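PDB 6WBT: cellulase IBT99 from Metagenomes, which probably hydrolyses 6-phospho-alpha-glucosides as a family 4 glycoside hydrolase that uses NAD and a manganese ion. Local coordinates for residues N71-E74 with A75-A79; L219-H222 with V223-G227; W244-T247 with F248-A252. All blocks are in the same frame, centred on the assembly; numbering follows the deposited sequence.

Contact 1 of 3, residues N71-E74 with A75-A79; sequences NPKE and AFTDA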
loop_
_atom_site.group_PDB
_atom_site.type_symbol
_atom_site.label_atom_id
_atom_site.label_comp_id
_atom_site.label_asym_id
_atom_site.label_seq_id
_atom_site.Cartn_x
_atom_site.Cartn_y
_atom_site.Cartn_z
ATOM N N ASN A 71 36.914 21.365 20.449
ATOM C CA ASN A 71 35.899 21.212 21.482
ATOM C C ASN A 71 34.517 21.313 20.850
ATOM O O ASN A 71 34.207 22.338 20.225
ATOM C CB ASN A 71 36.063 22.277 22.556
ATOM C CG ASN A 71 35.006 22.180 23.642
ATOM O OD1 ASN A 71 34.016 22.911 23.628
ATOM N ND2 ASN A 71 35.216 21.277 24.594
ATOM N N PRO A 72 33.663 20.293 20.978
ATOM C CA PRO A 72 32.354 20.364 20.305
ATOM C C PRO A 72 31.438 21.432 20.875
ATOM O O PRO A 72 30.679 22.050 20.118
ATOM C CB PRO A 72 31.784 18.953 20.502
ATOM C CG PRO A 72 32.474 18.427 21.710
ATOM C CD PRO A 72 33.858 19.013 21.679
ATOM N N LYS A 73 31.480 21.669 22.189
ATOM C CA LYS A 73 30.603 22.684 22.768
ATOM C C LYS A 73 30.969 24.077 22.272
ATOM O O LYS A 73 30.085 24.883 21.967
ATOM C CB LYS A 73 30.651 22.625 24.294
ATOM C CG LYS A 73 29.642 23.547 24.961
ATOM C CD LYS A 73 29.521 23.283 26.450
ATOM C CE LYS A 73 28.405 24.121 27.058
ATOM N NZ LYS A 73 28.216 23.843 28.508
ATOM N N GLU A 74 32.266 24.378 22.179
ATOM C CA GLU A 74 32.679 25.659 21.617
ATOM C C GLU A 74 32.400 25.727 20.121
ATOM O O GLU A 74 32.117 26.808 19.591
ATOM C CB GLU A 74 34.164 25.901 21.893
ATOM C CG GLU A 74 34.681 27.243 21.394
ATOM C CD GLU A 74 36.152 27.450 21.695
ATOM O OE1 GLU A 74 36.782 28.303 21.033
ATOM O OE2 GLU A 74 36.679 26.760 22.593
ATOM N N ALA A 75 32.459 24.589 19.429
ATOM C CA ALA A 75 32.273 24.586 17.982
ATOM C C ALA A 75 30.803 24.691 17.596
ATOM O O ALA A 75 30.465 25.375 16.622
ATOM C CB ALA A 75 32.887 23.324 17.376
ATOM N N PHE A 76 29.918 24.032 18.339
ATOM C CA PHE A 76 28.520 23.916 17.948
ATOM C C PHE A 76 27.585 24.824 18.738
ATOM O O PHE A 76 26.375 24.785 18.504
ATOM C CB PHE A 76 28.054 22.461 18.080
ATOM C CG PHE A 76 28.796 21.507 17.189
ATOM C CD1 PHE A 76 28.682 21.595 15.812
ATOM C CD2 PHE A 76 29.602 20.518 17.728
ATOM C CE1 PHE A 76 29.364 20.719 14.989
ATOM C CE2 PHE A 76 30.286 19.639 16.910
ATOM C CZ PHE A 76 30.166 19.740 15.539
ATOM N N THR A 77 28.101 25.636 19.658
ATOM C CA THR A 77 27.242 26.555 20.393
ATOM C C THR A 77 26.745 27.660 19.470
ATOM O O THR A 77 27.541 28.335 18.809
ATOM C CB THR A 77 27.988 27.162 21.581
ATOM O OG1 THR A 77 28.277 26.138 22.540
ATOM C CG2 THR A 77 27.145 28.244 22.242
ATOM N N ASP A 78 25.423 27.837 19.426
ATOM C CA ASP A 78 24.782 28.854 18.592
ATOM C C ASP A 78 25.140 28.684 17.117
ATOM O O ASP A 78 25.181 29.655 16.357
ATOM C CB ASP A 78 25.133 30.267 19.072
ATOM C CG ASP A 78 24.144 31.310 18.590
ATOM O OD1 ASP A 78 23.048 30.924 18.133
ATOM O OD2 ASP A 78 24.467 32.514 18.661
ATOM N N ALA A 79 25.403 27.447 16.702
ATOM C CA ALA A 79 25.725 27.175 15.308
ATOM C C ALA A 79 24.481 27.328 14.441
ATOM O O ALA A 79 23.416 26.793 14.761
ATOM C CB ALA A 79 26.306 25.772 15.160
#
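Ala75 N bonds back to Asn71 O at 3.0 Å and Phe76 N to Pro72 O at 2.8 Å, so residues 72-76 form a short helix, capped by Asn71, before the chain passes into a type II turn from Phe76 to Ala79. Asn71 is the N-cap: its OD1 accepts from Glu74 N at 2.7 Å, with the donor in the carbonyl plane and an N-H...O angle of 157°. Its short amide side chain suits the place, reaching forward to an amide of the first turn, which has no preceding helical carbonyl to bond to. Pro72 follows at the first helical position, where its missing N-H costs nothing. Its CB meets the edge of the Phe76 ring, in the ring plane, 3.9 Å from CD2. The ring reaches there because Phe76 CG stands anti to its carbonyl carbon (chi1 -62°), which turns it back along the helix. Outside the segments, Phe76 meets Tyr39 of strand 33-39 edge-to-face and lies against Tyr133 of helix 114-136; the Phe76 side chain is about 7 Å from the bound NAD. A serine in place of Phe76 would probably take away the ring edge that Pro72 CB packs on and open a gap beside Tyr39 and Tyr133. Ala75, small enough to sit close, packs on Thr69 and Tyr39. The helix thus joins strand 66-69, at the margin of the Rossmann sheet, to the turn that leads into strand 81-84.

Contact 2 of 3, residues L219-H222 with V223-G227; sequences LKEH and VRKYG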
loop_
_atom_site.group_PDB
_atom_site.type_symbol
_atom_site.label_atom_id
_atom_site.label_comp_id
_atom_site.label_asym_id
_atom_site.label_seq_id
_atom_site.Cartn_x
_atom_site.Cartn_y
_atom_site.Cartn_z
ATOM N N LEU A 219 21.738 12.725 -25.420
ATOM C CA LEU A 219 22.792 12.357 -24.481
ATOM C C LEU A 219 23.064 10.859 -24.513
ATOM O O LEU A 219 24.222 10.431 -24.589
ATOM C CB LEU A 219 22.417 12.809 -23.070
ATOM C CG LEU A 219 22.743 14.267 -22.750
ATOM C CD1 LEU A 219 22.095 14.687 -21.447
ATOM C CD2 LEU A 219 24.250 14.460 -22.688
ATOM N N LYS A 220 22.008 10.043 -24.462
ATOM C CA LYS A 220 22.198 8.598 -24.487
ATOM C C LYS A 220 22.769 8.117 -25.816
ATOM O O LYS A 220 23.303 7.007 -25.878
ATOM C CB LYS A 220 20.880 7.885 -24.175
ATOM C CG LYS A 220 19.757 8.150 -25.161
ATOM C CD LYS A 220 18.397 8.080 -24.475
ATOM C CE LYS A 220 18.227 6.797 -23.680
ATOM N NZ LYS A 220 16.900 6.741 -23.007
ATOM N N GLU A 221 22.676 8.928 -26.871
ATOM C CA GLU A 221 23.364 8.598 -28.116
ATOM C C GLU A 221 24.875 8.696 -27.946
ATOM O O GLU A 221 25.623 7.875 -28.489
ATOM C CB GLU A 221 22.894 9.524 -29.238
ATOM C CG GLU A 221 23.537 9.230 -30.582
ATOM C CD GLU A 221 23.743 10.476 -31.418
ATOM O OE1 GLU A 221 23.749 11.586 -30.845
ATOM O OE2 GLU A 221 23.900 10.345 -32.649
ATOM N N HIS A 222 25.340 9.697 -27.194
ATOM C CA HIS A 222 26.769 9.875 -26.969
ATOM C C HIS A 222 27.289 8.937 -25.886
ATOM O O HIS A 222 28.408 8.424 -25.992
ATOM C CB HIS A 222 27.060 11.328 -26.591
ATOM C CG HIS A 222 28.490 11.587 -26.230
ATOM N ND1 HIS A 222 29.397 12.122 -27.119
ATOM C CD2 HIS A 222 29.168 11.394 -25.073
ATOM C CE1 HIS A 222 30.572 12.245 -26.528
ATOM N NE2 HIS A 222 30.461 11.809 -25.286
ATOM N N VAL A 223 26.497 8.708 -24.838
ATOM C CA VAL A 223 26.965 7.901 -23.715
ATOM C C VAL A 223 27.123 6.442 -24.125
ATOM O O VAL A 223 28.041 5.752 -23.669
ATOM C CB VAL A 223 26.015 8.059 -22.514
ATOM C CG1 VAL A 223 26.456 7.173 -21.361
ATOM C CG2 VAL A 223 25.960 9.513 -22.075
ATOM N N ARG A 224 26.243 5.949 -25.000
ATOM C CA ARG A 224 26.319 4.555 -25.424
ATOM C C ARG A 224 27.592 4.247 -26.200
ATOM O O ARG A 224 27.994 3.080 -26.270
ATOM C CB ARG A 224 25.095 4.196 -26.267
ATOM C CG ARG A 224 23.836 3.949 -25.453
ATOM C CD ARG A 224 22.605 3.933 -26.340
ATOM N NE ARG A 224 21.372 3.898 -25.562
ATOM C CZ ARG A 224 20.167 4.150 -26.062
ATOM N NH1 ARG A 224 20.032 4.466 -27.343
ATOM N NH2 ARG A 224 19.098 4.095 -25.283
ATOM N N LYS A 225 28.240 5.257 -26.778
ATOM C CA LYS A 225 29.456 5.054 -27.556
ATOM C C LYS A 225 30.720 5.488 -26.825
ATOM O O LYS A 225 31.752 4.820 -26.939
ATOM C CB LYS A 225 29.356 5.796 -28.893
ATOM C CG LYS A 225 28.546 5.050 -29.943
ATOM C CD LYS A 225 27.446 5.914 -30.542
ATOM C CE LYS A 225 28.012 7.038 -31.391
ATOM N NZ LYS A 225 26.929 7.801 -32.073
ATOM N N TYR A 226 30.669 6.585 -26.069
ATOM C CA TYR A 226 31.844 7.092 -25.373
ATOM C C TYR A 226 31.653 7.216 -23.868
ATOM O O TYR A 226 32.590 7.626 -23.173
ATOM C CB TYR A 226 32.251 8.459 -25.938
ATOM C CG TYR A 226 32.187 8.552 -27.444
ATOM C CD1 TYR A 226 33.116 7.898 -28.241
ATOM C CD2 TYR A 226 31.200 9.303 -28.069
ATOM C CE1 TYR A 226 33.060 7.984 -29.620
ATOM C CE2 TYR A 226 31.136 9.396 -29.445
ATOM C CZ TYR A 226 32.068 8.735 -30.216
ATOM O OH TYR A 226 32.007 8.825 -31.587
ATOM N N GLY A 227 30.478 6.877 -23.343
ATOM C CA GLY A 227 30.244 7.083 -21.930
ATOM C C GLY A 227 30.018 8.556 -21.623
ATOM O O GLY A 227 29.659 9.362 -22.487
#
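The last two turns of helix 216-226, with Gly227 directly after them, bring His222 against Tyr226 and Lys220 beside Arg224, each pair one turn apart. Tyr226 CD2 lies over one face of the imidazole, offset toward its rim and 3.4 Å from His222 CE1. The planes are inclined at 53°, so the rings meet obliquely. The imidazole gets there because His222 CG is anti to its own N (chi1 175°), leaning toward the helix end, where the ring's edge also meets Gly227 O, 3.3 Å from CD2; its NE2 bonds to Val229 O, a bond that probably helps to set the ring's rotation. Lys220 and Arg224 run side by side in the same direction, Lys220 CG lying over the centre of one guanidinium face and CE 3.3 Å from Arg224 NH2. Their like charges are close, but both are drawn to backbone carbonyls: Lys220 NZ to Thr259 and Asp260, Arg224 NE to Ser255. Long side chains suit these places, since their polar ends must reach carbonyls beyond the helix. On the exposed flank Glu221 OE2 and Lys225 NZ form only a long salt bridge, at 4.0 Å. On the buried side, Leu219 and Val223 pack on Leu262. His222 O accepts from Tyr226 N at 2.9 Å and, from well above the carbonyl plane, from Lys225 N at 3.3 Å. Such sharing of a carbonyl, followed by Gly227 with its positive phi, which glycine adopts readily, is typical of the C-terminal end of an alpha-helix.

Contact 3 of 3, residues W244-T247 with F248-A252; sequences WVHT and FKNSA. With G6P (6-O-phosphono-alpha-D-glucopyranose), chain F.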
loop_
_atom_site.group_PDB
_atom_site.type_symbol
_atom_site.label_atom_id
_atom_site.label_comp_id
_atom_site.label_asym_id
_atom_site.label_seq_id
_atom_site.Cartn_x
_atom_site.Cartn_y
_atom_site.Cartn_z
ATOM N N TRP A 244 38.971 8.120 -13.018
ATOM C CA TRP A 244 37.696 8.747 -13.353
ATOM C C TRP A 244 37.370 8.609 -14.833
ATOM O O TRP A 244 36.192 8.575 -15.204
ATOM C CB TRP A 244 37.700 10.221 -12.947
ATOM C CG TRP A 244 37.316 10.455 -11.516
ATOM C CD1 TRP A 244 38.053 11.094 -10.563
ATOM C CD2 TRP A 244 36.100 10.046 -10.875
ATOM N NE1 TRP A 244 37.372 11.112 -9.370
ATOM C CE2 TRP A 244 36.171 10.474 -9.535
ATOM C CE3 TRP A 244 34.959 9.359 -11.304
ATOM C CZ2 TRP A 244 35.146 10.239 -8.621
ATOM C CZ3 TRP A 244 33.944 9.127 -10.395
ATOM C CH2 TRP A 244 34.043 9.566 -9.070
ATOM N N VAL A 245 38.390 8.538 -15.691
ATOM C CA VAL A 245 38.145 8.315 -17.113
ATOM C C VAL A 245 37.585 6.917 -17.337
ATOM O O VAL A 245 36.595 6.733 -18.054
ATOM C CB VAL A 245 39.433 8.541 -17.924
ATOM C CG1 VAL A 245 39.153 8.396 -19.413
ATOM C CG2 VAL A 245 40.020 9.906 -17.617
ATOM N N HIS A 246 38.216 5.910 -16.726
ATOM C CA HIS A 246 37.695 4.550 -16.797
ATOM C C HIS A 246 36.323 4.444 -16.147
ATOM O O HIS A 246 35.486 3.648 -16.588
ATOM C CB HIS A 246 38.678 3.585 -16.132
ATOM C CG HIS A 246 38.147 2.196 -15.965
ATOM N ND1 HIS A 246 38.311 1.215 -16.920
ATOM C CD2 HIS A 246 37.457 1.621 -14.951
ATOM C CE1 HIS A 246 37.745 0.097 -16.501
ATOM N NE2 HIS A 246 37.219 0.316 -15.310
ATOM N N THR A 247 36.073 5.241 -15.108
ATOM C CA THR A 247 34.792 5.175 -14.413
ATOM C C THR A 247 33.667 5.756 -15.261
ATOM O O THR A 247 32.561 5.205 -15.294
ATOM C CB THR A 247 34.889 5.908 -13.075
ATOM O OG1 THR A 247 36.099 5.527 -12.408
ATOM C CG2 THR A 247 33.715 5.551 -12.192
ATOM N N PHE A 248 33.928 6.868 -15.952
ATOM C CA PHE A 248 32.893 7.467 -16.790
ATOM C C PHE A 248 32.692 6.688 -18.084
ATOM O O PHE A 248 31.564 6.602 -18.583
ATOM C CB PHE A 248 33.240 8.921 -17.102
ATOM C CG PHE A 248 33.056 9.855 -15.941
ATOM C CD1 PHE A 248 32.109 9.596 -14.965
ATOM C CD2 PHE A 248 33.834 10.996 -15.826
ATOM C CE1 PHE A 248 31.941 10.458 -13.896
ATOM C CE2 PHE A 248 33.672 11.859 -14.763
ATOM C CZ PHE A 248 32.724 11.592 -13.795
ATOM N N LYS A 249 33.762 6.120 -18.640
ATOM C CA LYS A 249 33.671 5.405 -19.906
ATOM C C LYS A 249 33.031 4.029 -19.768
ATOM O O LYS A 249 32.650 3.436 -20.784
ATOM C CB LYS A 249 35.064 5.276 -20.529
ATOM C CG LYS A 249 35.057 5.050 -22.033
ATOM C CD LYS A 249 36.466 5.076 -22.603
ATOM C CE LYS A 249 37.109 6.446 -22.437
ATOM N NZ LYS A 249 36.377 7.506 -23.185
ATOM N N ASN A 250 32.898 3.508 -18.546
ATOM C CA ASN A 250 32.221 2.233 -18.341
ATOM C C ASN A 250 30.707 2.344 -18.462
ATOM O O ASN A 250 30.035 1.316 -18.602
ATOM C CB ASN A 250 32.581 1.652 -16.972
ATOM C CG ASN A 250 33.688 0.620 -17.049
ATOM O OD1 ASN A 250 34.863 0.939 -16.879
ATOM N ND2 ASN A 250 33.315 -0.628 -17.310
ATOM N N SER A 251 30.157 3.559 -18.411
ATOM C CA SER A 251 28.717 3.742 -18.538
ATOM C C SER A 251 28.203 3.434 -19.937
ATOM O O SER A 251 26.985 3.343 -20.123
ATOM C CB SER A 251 28.335 5.172 -18.153
ATOM O OG SER A 251 28.717 5.462 -16.820
ATOM N N ALA A 252 29.095 3.273 -20.919
ATOM C CA ALA A 252 28.660 2.958 -22.276
ATOM C C ALA A 252 28.017 1.579 -22.344
ATOM O O ALA A 252 26.998 1.395 -23.021
ATOM C CB ALA A 252 29.844 3.047 -23.239
HETATM C C1 G6P F . 32.144 11.707 -6.037
HETATM C C2 G6P F . 31.347 10.721 -5.186
HETATM C C3 G6P F . 32.018 10.494 -3.836
HETATM C C4 G6P F . 33.489 10.145 -4.026
HETATM C C5 G6P F . 34.154 11.218 -4.879
HETATM C C6 G6P F . 35.646 10.968 -5.077
HETATM O O1 G6P F . 32.110 13.001 -5.426
HETATM O O2 G6P F . 30.024 11.229 -4.980
HETATM O O3 G6P F . 31.354 9.433 -3.143
HETATM O O4 G6P F . 34.137 10.065 -2.752
HETATM O O5 G6P F . 33.500 11.272 -6.147
HETATM O O6 G6P F . 36.087 9.857 -4.299
HETATM P P G6P F . 37.663 9.611 -4.081
HETATM O O1P G6P F . 37.821 8.114 -4.186
HETATM O O2P G6P F . 37.945 10.189 -2.715
HETATM O O3P G6P F . 38.301 10.380 -5.214
#
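Phe248 N bonds to Trp244 O at 2.9 Å and Lys249 N to Val245 O at 3.0 Å, regular i to i+4 bonds at the end of helix 242-249, and the next one, Asn250 N to His246 O, is already weak. Trp244 and Phe248, one turn apart, turn their rings to the same flank. Trp244 CE3 lies over one face of the phenyl ring, toward its rim, 4.0 Å from Phe248 CZ. The planes are inclined at 30° and the rings are slid well apart, so they touch at a margin and do not form a full stack. Both CG atoms stand anti to their carbonyl carbons (chi1 -85° for Trp244, -74° for Phe248); the Phe248 ring is thereby sent back along the helix, to meet the indole. The far margin of the indole reaches the sugar: Trp244 CZ2 is 3.1 Å from O5 of the bound glucose 6-phosphate, with the ligand's C5 in the indole plane. A wide, flat residue suits the place, since one edge can border the pyranose while another part of the ring rests on a buried phenylalanine. Phe248 is thus a second-shell residue that probably helps to position Trp244. On another flank of the helix Val245 and Lys249 run side by side, CG1 of the valine 4.1 Å from CE of the lysine. The ligand itself is gripped by hydrogen bonds from elsewhere, among them Arg94, Arg286 and Arg294. Met173 of helix 173-184 touches both Trp244 and Phe248, His246 stacks on Tyr279, and Thr247 packs on Gln268 of helix 267-270, so that helix 242-249 packs on helices 173-184 and 267-270 before the chain continues into helix 251-257.

Overall arrangement
Contacts 2 and 3 are near neighbours in the C-terminal part of the family 4 fold, their centres 11 Å apart. They touch where Ala252 CB packs 3.3 Å from Val223 O and Lys249 CG lies 3.7 Å from Tyr226 O, so the end of helix 216-226 rests on the end of helix 242-249 and the start of helix 251-257. Contact 3 borders the sugar site, Trp244 lying about 8 Å from both NAD and manganese at the nearest atoms. Contact 1 belongs to the Rossmann part across the chain's centre, its centre 42 Å from that of contact 3 and 48 Å from that of contact 2. The bound NAD lies between contacts 1 and 3.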